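Local coordinates for nitrosopumilus output domain-containing protein (Pyrococcus horikoshii, PDB 2P9X), which is of unknown function but forms a small all-helical domain that binds zinc ions in crystals and is deposited as a tetramer, at the interface of chains A and B and the interface of chains A and C. Coordinates in Å, arbitrary orientation; residue numbers count along the deposited sequence, not the author numbering. Chains: chain A/B/C, Hypothetical protein PH0832.

Both contacts join copies of one small helical protein across two-fold axes, but they use different helices. Contact 1 pairs helix 23-35 of chain A with the same helix of chain B, through alanines and valines. Contact 2 pairs helix 59-76 of chain A with its counterpart, helix 59-77, in chain C, with the end of helix 46-57 beside it, and it adds a serine pair and a water. The C-alpha centres of contact 1 and contact 2 lie about 15 Å apart, with no residue shared. Chain A thus touches two neighbours at once, and the two interfaces together could account for the four deposited copies; the structure alone does not show that tetramer in solution.

Contact 1: the interface of chains A and B. Residues chain A 25-26, 29-30; chain B 25-26, 29-30.
A:Ala29 and B:Ala29 face each other across a two-fold axis, their methyl carbons CB 3.9 Å apart, where helix 23-35 of one chain packs on the same helix of the other. Alanine suits this place because a methyl group lets two helix backbones approach closely. Each methyl also rests against the neighbouring backbone: CB of B:Ala29 lies 3.6 Å from the carbonyl O of A:Ala25, and the exchanged pair matches it. This is van der Waals packing, methyl against carbonyl.

The valines pack beside the alanines. A:Val26 and B:Val26 cross at about a right angle and meet through CG1, at 4.0 Å between the two CG1 atoms. In A:Val26 this branch lies anti to the backbone N (chi1 170°), which puts CG2 on the side of the N. CG2 then reaches 3.7 Å from CA of B:His30, and touches its CB as well, the two side chains lying side by side and pointing the same way. One valine thus serves two neighbours, one with each branch, as a beta-branched residue can.

The histidines make their nearest contacts through CA and CB; each imidazole stands beside the facing valine, with ND1 a little farther off than CB. Little of either histidine is buried here. The patch is a close helix-to-helix seam of small apolar groups, which would help hold chains A and B together, if this pairing also forms in solution.

Contact 2: the interface of chains A and C. Residues chain A 57, 61, 64-65; chain C 60-61, 64.
Helix 59-76 of chain A packs against helix 59-77 of chain C in this two-fold helix-to-helix interface of the Nitrosopumilus output domain, a family named NitrOD5. A:Ser61 and C:Ser61 meet near the axis, with a hydrogen bond of 2.8 Å between their hydroxyl OG atoms; which one donates is not decided. Serine suits the spot, being small enough for close helices and able both to give and to accept. The two side chains break the symmetry. OG of A:Ser61 stands anti to its backbone N (chi1 -176°), whereas OG of C:Ser61 is turned anti to its carbonyl carbon (chi1 -54°). From that position C:Ser61 OG also binds a water at 2.7 Å. The same water lies 2.8 Å from the backbone O of A:Phe57, so it links the serine to the end of helix 46-57.

Apolar groups flank this polar pair. On one side CZ of A:Phe57 lies above the plane of the C:Tyr60 ring and just outside its rim, 3.8 Å from CD2, with the rings inclined by about 40°, neither stacked flat nor perpendicular. On the other, A:Leu64 and C:Leu64 meet at their CB atoms, 3.8 Å apart. Leucine suits this place because its forked end reaches past the facing CB: CD1 of C:Leu64 lies 3.9 Å from the backbone O of A:Ser61 and 4.0 Å from CB of A:Leu65, and CD2 approaches CD1 of A:Leu65. An alanine in place of C:Leu64 would keep the CB contact but would probably leave a gap beside A:Leu65 and the A:Ser61 carbonyl.

Contact 1: the interface of chains A and B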
# COMPACT_ATOMS: atom_id res chain seq x y z
N ALA A 25 7.04 7.21 -12.45
CA ALA A 25 6.89 6.09 -13.37
C ALA A 25 5.84 5.10 -12.90
O ALA A 25 5.06 4.56 -13.70
CB ALA A 25 8.22 5.38 -13.54
N VAL A 26 5.81 4.83 -11.60
CA VAL A 26 4.85 3.88 -11.05
C VAL A 26 3.42 4.38 -11.17
O VAL A 26 2.54 3.66 -11.66
CB VAL A 26 5.20 3.56 -9.58
CG1 VAL A 26 4.07 2.77 -8.92
CG2 VAL A 26 6.50 2.76 -9.54
N ALA A 29 2.37 4.47 -14.84
CA ALA A 29 2.10 3.15 -15.41
C ALA A 29 0.69 2.71 -15.00
O ALA A 29 -0.05 2.14 -15.79
CB ALA A 29 3.12 2.14 -14.90
N HIS A 30 0.34 2.98 -13.74
CA HIS A 30 -0.97 2.63 -13.22
C HIS A 30 -2.09 3.39 -13.93
O HIS A 30 -3.08 2.80 -14.34
CB HIS A 30 -1.01 2.94 -11.72
CG HIS A 30 -2.35 2.71 -11.10
ND1 HIS A 30 -2.90 1.46 -10.95
CD2 HIS A 30 -3.24 3.58 -10.56
CE1 HIS A 30 -4.07 1.56 -10.34
NE2 HIS A 30 -4.30 2.84 -10.09
N ALA B 25 2.63 -3.90 -15.48
CA ALA B 25 3.23 -2.62 -15.83
C ALA B 25 3.68 -1.83 -14.60
O ALA B 25 4.72 -1.17 -14.62
CB ALA B 25 2.23 -1.79 -16.64
N VAL B 26 2.87 -1.88 -13.54
CA VAL B 26 3.19 -1.15 -12.31
C VAL B 26 4.43 -1.71 -11.64
O VAL B 26 5.36 -0.96 -11.31
CB VAL B 26 1.99 -1.19 -11.35
CG1 VAL B 26 2.42 -0.71 -9.96
CG2 VAL B 26 0.87 -0.30 -11.89
N ALA B 29 7.49 -1.02 -13.75
CA ALA B 29 7.92 0.37 -13.70
C ALA B 29 8.76 0.56 -12.43
O ALA B 29 9.81 1.22 -12.44
CB ALA B 29 6.71 1.31 -13.68
N HIS B 30 8.29 -0.02 -11.32
CA HIS B 30 8.99 0.09 -10.05
C HIS B 30 10.37 -0.57 -10.11
O HIS B 30 11.35 0.02 -9.70
CB HIS B 30 8.14 -0.56 -8.95
CG HIS B 30 8.81 -0.61 -7.61
ND1 HIS B 30 9.09 0.52 -6.86
CD2 HIS B 30 9.25 -1.66 -6.88
CE1 HIS B 30 9.66 0.16 -5.73
NE2 HIS B 30 9.77 -1.16 -5.71

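Contact 2: the interface of chains A and C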
# COMPACT_ATOMS: atom_id res chain seq x y z
N PHE A 57 -2.46 2.32 -4.06
CA PHE A 57 -1.86 2.16 -2.74
C PHE A 57 -2.81 2.13 -1.56
O PHE A 57 -2.37 1.95 -0.43
CB PHE A 57 -0.86 3.30 -2.49
CG PHE A 57 0.30 3.33 -3.44
CD1 PHE A 57 1.17 2.24 -3.54
CD2 PHE A 57 0.58 4.47 -4.18
CE1 PHE A 57 2.30 2.30 -4.36
CE2 PHE A 57 1.71 4.55 -5.00
CZ PHE A 57 2.56 3.46 -5.09
N SER A 61 -2.82 6.10 1.74
CA SER A 61 -1.76 6.65 0.91
C SER A 61 -2.30 7.72 -0.04
O SER A 61 -1.64 8.74 -0.26
CB SER A 61 -1.09 5.53 0.11
OG SER A 61 -0.00 6.05 -0.64
N LEU A 64 -2.72 10.92 1.86
CA LEU A 64 -1.42 11.55 2.11
C LEU A 64 -0.96 12.31 0.87
O LEU A 64 -0.49 13.44 0.97
CB LEU A 64 -0.39 10.49 2.53
CG LEU A 64 -0.54 9.93 3.95
CD1 LEU A 64 0.38 8.73 4.16
CD2 LEU A 64 -0.21 11.02 4.96
N LEU A 65 -1.10 11.69 -0.31
CA LEU A 65 -0.70 12.36 -1.55
C LEU A 65 -1.55 13.61 -1.76
O LEU A 65 -1.05 14.66 -2.16
CB LEU A 65 -0.85 11.41 -2.74
CG LEU A 65 -0.51 12.03 -4.10
CD1 LEU A 65 0.95 12.47 -4.12
CD2 LEU A 65 -0.79 11.02 -5.21
N TYR C 60 6.84 4.46 -0.88
CA TYR C 60 6.23 5.67 -1.43
C TYR C 60 5.29 6.26 -0.40
O TYR C 60 5.32 7.46 -0.13
CB TYR C 60 5.48 5.35 -2.73
CG TYR C 60 6.39 4.80 -3.81
CD1 TYR C 60 7.39 5.59 -4.37
CD2 TYR C 60 6.26 3.49 -4.25
CE1 TYR C 60 8.26 5.08 -5.34
CE2 TYR C 60 7.13 2.96 -5.22
CZ TYR C 60 8.12 3.77 -5.75
OH TYR C 60 8.98 3.26 -6.70
N SER C 61 4.44 5.42 0.17
CA SER C 61 3.50 5.89 1.18
C SER C 61 4.24 6.37 2.43
O SER C 61 3.85 7.36 3.04
CB SER C 61 2.53 4.76 1.56
OG SER C 61 1.91 4.24 0.40
N LEU C 64 5.53 9.78 1.85
CA LEU C 64 4.46 10.76 1.91
C LEU C 64 4.15 11.09 3.37
O LEU C 64 3.94 12.25 3.71
CB LEU C 64 3.21 10.24 1.19
CG LEU C 64 3.31 10.26 -0.34
CD1 LEU C 64 2.18 9.44 -0.93
CD2 LEU C 64 3.28 11.70 -0.84
O HOH W 1 0.26 2.06 0.43